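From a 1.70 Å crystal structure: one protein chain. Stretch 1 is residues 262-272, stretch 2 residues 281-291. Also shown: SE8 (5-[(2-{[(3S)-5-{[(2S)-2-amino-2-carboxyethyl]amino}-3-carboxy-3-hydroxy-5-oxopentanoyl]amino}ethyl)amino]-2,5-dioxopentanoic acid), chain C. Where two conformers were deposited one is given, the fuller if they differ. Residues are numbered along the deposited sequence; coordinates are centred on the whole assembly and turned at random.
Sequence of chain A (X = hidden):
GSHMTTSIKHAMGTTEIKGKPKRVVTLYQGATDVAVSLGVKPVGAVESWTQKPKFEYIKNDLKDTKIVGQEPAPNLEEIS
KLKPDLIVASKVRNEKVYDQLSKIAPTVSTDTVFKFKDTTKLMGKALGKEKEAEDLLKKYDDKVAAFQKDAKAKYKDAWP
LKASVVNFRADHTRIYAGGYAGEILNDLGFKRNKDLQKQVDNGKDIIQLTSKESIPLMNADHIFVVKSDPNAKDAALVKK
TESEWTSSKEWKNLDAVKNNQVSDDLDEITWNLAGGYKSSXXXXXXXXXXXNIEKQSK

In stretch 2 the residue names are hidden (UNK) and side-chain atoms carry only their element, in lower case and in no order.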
# COMPACT_ATOMS: atom_id res chain seq x y z
N VAL A 262 9.77 -11.68 15.65
CA VAL A 262 8.46 -11.11 15.30
C VAL A 262 8.59 -9.62 15.55
O VAL A 262 9.05 -9.22 16.63
CB VAL A 262 7.31 -11.74 16.14
CG1 VAL A 262 5.96 -11.12 15.77
CG2 VAL A 262 7.21 -13.24 15.92
N SER A 263 8.25 -8.81 14.54
CA SER A 263 8.13 -7.36 14.75
C SER A 263 6.69 -6.99 14.96
O SER A 263 5.87 -7.16 14.05
CB SER A 263 8.69 -6.58 13.56
OG SER A 263 10.08 -6.81 13.36
N ASP A 264 6.39 -6.50 16.15
CA ASP A 264 5.05 -6.25 16.61
C ASP A 264 4.77 -4.76 16.53
O ASP A 264 5.69 -3.99 16.34
CB ASP A 264 4.93 -6.70 18.08
CG ASP A 264 3.66 -7.42 18.36
OD1 ASP A 264 2.67 -7.19 17.61
OD2 ASP A 264 3.64 -8.23 19.32
N ASP A 265 3.52 -4.37 16.71
CA ASP A 265 3.15 -2.94 16.64
C ASP A 265 3.90 -2.11 15.59
O ASP A 265 4.66 -1.19 15.88
CB ASP A 265 3.26 -2.28 18.00
CG ASP A 265 1.92 -2.13 18.66
OD1 ASP A 265 1.43 -3.15 19.22
OD2 ASP A 265 1.35 -1.02 18.60
N LEU A 266 3.70 -2.49 14.35
CA LEU A 266 4.19 -1.73 13.23
C LEU A 266 3.14 -0.67 12.93
O LEU A 266 1.97 -0.89 13.22
CB LEU A 266 4.34 -2.67 12.05
CG LEU A 266 5.33 -3.81 12.29
CD1 LEU A 266 5.25 -4.77 11.12
CD2 LEU A 266 6.74 -3.25 12.44
N ASP A 267 3.55 0.44 12.33
CA ASP A 267 2.61 1.51 12.01
C ASP A 267 1.77 1.08 10.81
O ASP A 267 2.31 0.92 9.71
CB ASP A 267 3.36 2.79 11.65
CG ASP A 267 2.48 3.99 11.69
OD1 ASP A 267 1.36 3.98 11.11
OD2 ASP A 267 2.86 4.96 12.36
N GLU A 268 0.47 0.90 11.02
CA GLU A 268 -0.42 0.49 9.90
C GLU A 268 -0.40 1.46 8.71
O GLU A 268 -0.67 1.05 7.58
CB GLU A 268 -1.87 0.29 10.39
CG GLU A 268 -2.50 1.60 10.94
CD GLU A 268 -3.92 1.44 11.44
OE1 GLU A 268 -4.70 0.60 10.96
OE2 GLU A 268 -4.28 2.19 12.35
N ILE A 269 -0.11 2.75 8.96
CA ILE A 269 -0.14 3.73 7.87
C ILE A 269 1.03 3.48 6.91
O ILE A 269 0.84 3.37 5.70
CB ILE A 269 -0.13 5.17 8.41
CG1 ILE A 269 -1.38 5.38 9.25
CG2 ILE A 269 -0.06 6.19 7.26
CD1 ILE A 269 -1.34 6.71 10.06
N THR A 270 2.22 3.32 7.49
CA THR A 270 3.41 2.97 6.72
C THR A 270 3.28 1.60 6.02
O THR A 270 3.65 1.45 4.85
CB THR A 270 4.62 2.95 7.64
OG1 THR A 270 4.84 4.29 8.07
CG2 THR A 270 5.91 2.45 6.92
N TRP A 271 2.78 0.63 6.78
CA TRP A 271 2.81 -0.76 6.35
C TRP A 271 1.68 -1.15 5.41
O TRP A 271 1.79 -2.19 4.75
CB TRP A 271 2.90 -1.71 7.55
CG TRP A 271 4.32 -1.79 8.05
CD1 TRP A 271 4.98 -0.86 8.83
CD2 TRP A 271 5.27 -2.81 7.75
NE1 TRP A 271 6.28 -1.27 9.04
CE2 TRP A 271 6.49 -2.45 8.38
CE3 TRP A 271 5.21 -4.00 6.99
CZ2 TRP A 271 7.64 -3.26 8.29
CZ3 TRP A 271 6.35 -4.80 6.91
CH2 TRP A 271 7.56 -4.43 7.56
N ASN A 272 0.60 -0.36 5.36
CA ASN A 272 -0.47 -0.70 4.45
C ASN A 272 -1.37 0.44 3.99
O ASN A 272 -1.76 0.50 2.80
CB ASN A 272 -1.39 -1.78 5.07
CG ASN A 272 -2.33 -2.36 4.04
OD1 ASN A 272 -1.89 -2.79 2.96
ND2 ASN A 272 -3.62 -2.37 4.35
N UNK A 281 9.57 4.28 1.06
CA UNK A 281 10.88 4.64 1.60
C UNK A 281 10.88 4.50 3.12
O UNK A 281 11.83 3.97 3.72
c UNK A 281 11.24 6.07 1.17
c UNK A 281 11.19 6.32 -0.34
c UNK A 281 11.58 7.78 -0.63
c UNK A 281 12.12 5.38 -1.12
N UNK A 282 9.79 4.94 3.76
CA UNK A 282 9.64 4.76 5.19
C UNK A 282 9.60 3.30 5.66
O UNK A 282 10.13 2.97 6.71
n UNK A 282 9.31 6.08 10.03
c UNK A 282 8.29 5.59 7.17
c UNK A 282 9.13 6.75 7.69
c UNK A 282 8.74 7.09 9.10
c UNK A 282 8.41 5.52 5.68
N UNK A 283 8.93 2.44 4.90
CA UNK A 283 8.87 1.02 5.25
C UNK A 283 10.29 0.41 5.25
O UNK A 283 10.68 -0.27 6.21
c UNK A 283 8.62 -2.15 4.39
c UNK A 283 7.49 -1.15 4.67
c UNK A 283 6.23 -1.57 3.90
c UNK A 283 7.90 0.28 4.30
N UNK A 284 11.07 0.74 4.23
CA UNK A 284 12.47 0.26 4.14
C UNK A 284 13.28 0.75 5.35
O UNK A 284 14.03 -0.02 5.98
c UNK A 284 13.12 0.65 2.79
c UNK A 284 12.38 -0.02 1.60
c UNK A 284 12.74 0.49 0.17
c UNK A 284 14.58 0.18 2.78
N UNK A 285 13.11 2.02 5.72
CA UNK A 285 13.75 2.55 6.94
C UNK A 285 13.33 1.76 8.17
O UNK A 285 14.18 1.45 9.03
c UNK A 285 13.36 4.02 7.16
c UNK A 285 14.11 4.97 6.28
o UNK A 285 13.68 6.15 6.27
o UNK A 285 15.11 4.58 5.62
N UNK A 286 12.04 1.46 8.28
CA UNK A 286 11.51 0.65 9.38
C UNK A 286 12.22 -0.69 9.49
O UNK A 286 12.54 -1.14 10.59
c UNK A 286 10.01 0.41 9.21
c UNK A 286 9.17 1.54 9.76
o UNK A 286 9.74 2.51 10.29
o UNK A 286 7.92 1.45 9.65
N UNK A 287 12.44 -1.33 8.35
CA UNK A 287 13.12 -2.62 8.29
C UNK A 287 14.56 -2.56 8.81
O UNK A 287 14.96 -3.43 9.58
c UNK A 287 11.87 -3.95 4.90
c UNK A 287 13.10 -3.16 6.87
c UNK A 287 11.74 -3.66 6.38
c UNK A 287 11.29 -4.90 7.17
N UNK A 288 15.31 -1.53 8.44
CA UNK A 288 16.66 -1.36 9.03
C UNK A 288 16.59 -1.35 10.55
O UNK A 288 17.39 -2.01 11.23
c UNK A 288 19.89 -0.87 5.85
c UNK A 288 17.99 -0.20 7.19
c UNK A 288 18.02 0.24 4.82
o UNK A 288 19.86 -0.41 3.49
c UNK A 288 17.40 0.31 6.05
c UNK A 288 19.27 -0.36 4.72
c UNK A 288 17.31 -0.08 8.53
c UNK A 288 19.26 -0.79 7.07
N UNK A 289 15.61 -0.63 11.09
CA UNK A 289 15.43 -0.54 12.54
C UNK A 289 14.93 -1.83 13.20
O UNK A 289 15.53 -2.30 14.16
c UNK A 289 13.18 1.87 14.55
o UNK A 289 12.21 1.44 15.21
c UNK A 289 14.36 0.96 14.32
o UNK A 289 13.23 3.00 14.03
c UNK A 289 14.49 0.63 12.87
N UNK A 290 13.84 -2.40 12.67
CA UNK A 290 13.22 -3.56 13.29
C UNK A 290 14.11 -4.80 13.15
O UNK A 290 14.06 -5.68 14.01
c UNK A 290 11.82 -3.86 12.72
c UNK A 290 10.76 -2.74 12.94
n UNK A 290 9.84 0.06 14.17
c UNK A 290 9.38 -1.31 14.52
c UNK A 290 10.49 -2.40 14.40
N UNK A 291 14.92 -4.85 12.10
CA UNK A 291 15.81 -5.99 11.85
C UNK A 291 17.24 -5.78 12.37
O UNK A 291 18.07 -6.68 12.27
c UNK A 291 15.82 -6.37 10.37
c UNK A 291 14.02 -8.04 10.68
c UNK A 291 14.46 -6.87 9.84
c UNK A 291 14.60 -7.29 8.42
C1 SE8 C . -12.04 -1.64 2.69
C2 SE8 C . -11.53 -2.06 4.04
C3 SE8 C . -10.75 -0.93 4.70
N4 SE8 C . -9.52 -0.61 3.99
C5 SE8 C . -8.36 -1.14 4.32
C6 SE8 C . -7.19 -0.86 3.41
C7 SE8 C . -7.18 -1.83 2.23
C8 SE8 C . -6.07 -1.38 1.26
C9 SE8 C . -5.78 -2.37 0.13
N10 SE8 C . -6.80 -3.06 -0.37
C11 SE8 C . -6.55 -3.98 -1.46
C12 SE8 C . -7.33 -3.58 -2.70
N13 SE8 C . -7.47 -4.68 -3.64
C14 SE8 C . -8.42 -5.65 -3.56
C15 SE8 C . -9.64 -5.42 -2.72
C16 SE8 C . -9.15 -5.72 -1.33
C17 SE8 C . -9.79 -4.94 -0.22
C18 SE8 C . -10.37 -5.78 0.82
O19 SE8 C . -13.02 -0.85 2.64
O20 SE8 C . -11.51 -2.14 1.68
N21 SE8 C . -10.69 -3.26 3.89
O22 SE8 C . -8.19 -1.84 5.30
C23 SE8 C . -6.97 -3.25 2.72
O24 SE8 C . -5.83 -3.62 3.08
O25 SE8 C . -7.94 -4.05 2.74
O26 SE8 C . -8.47 -1.81 1.60
O27 SE8 C . -4.63 -2.48 -0.29
O28 SE8 C . -8.32 -6.73 -4.11
O29 SE8 C . -9.70 -3.72 -0.11
O30 SE8 C . -10.48 -5.32 1.95
O31 SE8 C . -10.70 -6.97 0.56
O HOH W 1 11.70 -6.26 15.41
O HOH W 2 6.38 0.84 12.02
O HOH W 3 6.72 3.82 10.19

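Position 281 carries four carbons, forked at the second, and its side chain is out of reach of stretch 1; the fork identifies L281. Position 282 has four carbons in a row ending in nitrogen, and the row touches T270. This is lysine, K282; its CG lies 3.8 Å from T270 OG1.

Position 283 again has four carbons forked at the second, lying over one face of the W271 ring and against T270, hence L283. Its CG sits 4.0 Å from the centroid of the six-membered ring of W271, only 8° off the ring normal, so this is a CH-pi contact over the face. CD2 of L283 is 4.0 Å from W271 CH2, and T270 CG2 packs 3.6 Å from L283 N, bringing the threonine methyl against the helix backbone.

At 284, four carbons fork at the first, one arm being two carbons long: I284, whose CA-to-CB bond points away. Position 285 has two carbons, the second bearing two oxygens, and is out of reach: D285.

Position 286 repeats that pattern, but its CA-to-CB bond points toward stretch 1 and one carboxylate oxygen lies near the plane of the W271 ring, at its edge. This is D286. W271 NE1 donates to D286 OD2 at 3.2 Å, with an N-H...acceptor angle of 137°, a moderately bent bond. The same OD2 is 3.5 Å from T270 CG2, and K282 NZ forms a long salt bridge of 3.6 Å with D286 OD1, one helical turn apart.

Position 287, four carbons forked at the second, reaches the edge of the W271 ring and is L287; its CD2 meets W271 CH2 at 3.8 Å, near the ring plane. Position 288 shows one carbon and a six-carbon ring bearing one oxygen, Y288, too distant for contact. Three carbons, the third with two oxygens, make 289 E289, also remote.

Position 290 is a four-carbon row ending in nitrogen, set against S263 and L266: K290. Its CB lies 3.5 Å from S263 OG and its CE 3.9 Å from L266 CD2, while NZ is held by E289 OE2 at 2.9 Å in a salt bridge. Position 291, four carbons forked at the second, makes no contact, although its end comes nearer than its sideways CA-to-CB bond suggests; it is L291.

The contact buries 449 Å² and centres on W271, whose indole is gripped over one face by L283 and at its edge by L287 and D286. Water extends the polar part: water 2 joins D267 N to D286 OD2 (2.9 Å each), water 3 links T270 OG1 (2.9 Å) to D286 OD2 (2.7 Å), and water 1 bridges S263 OG (2.7 Å) and K290 O (2.8 Å).

Stretch 2 281-291: LKLIDDLYEKL
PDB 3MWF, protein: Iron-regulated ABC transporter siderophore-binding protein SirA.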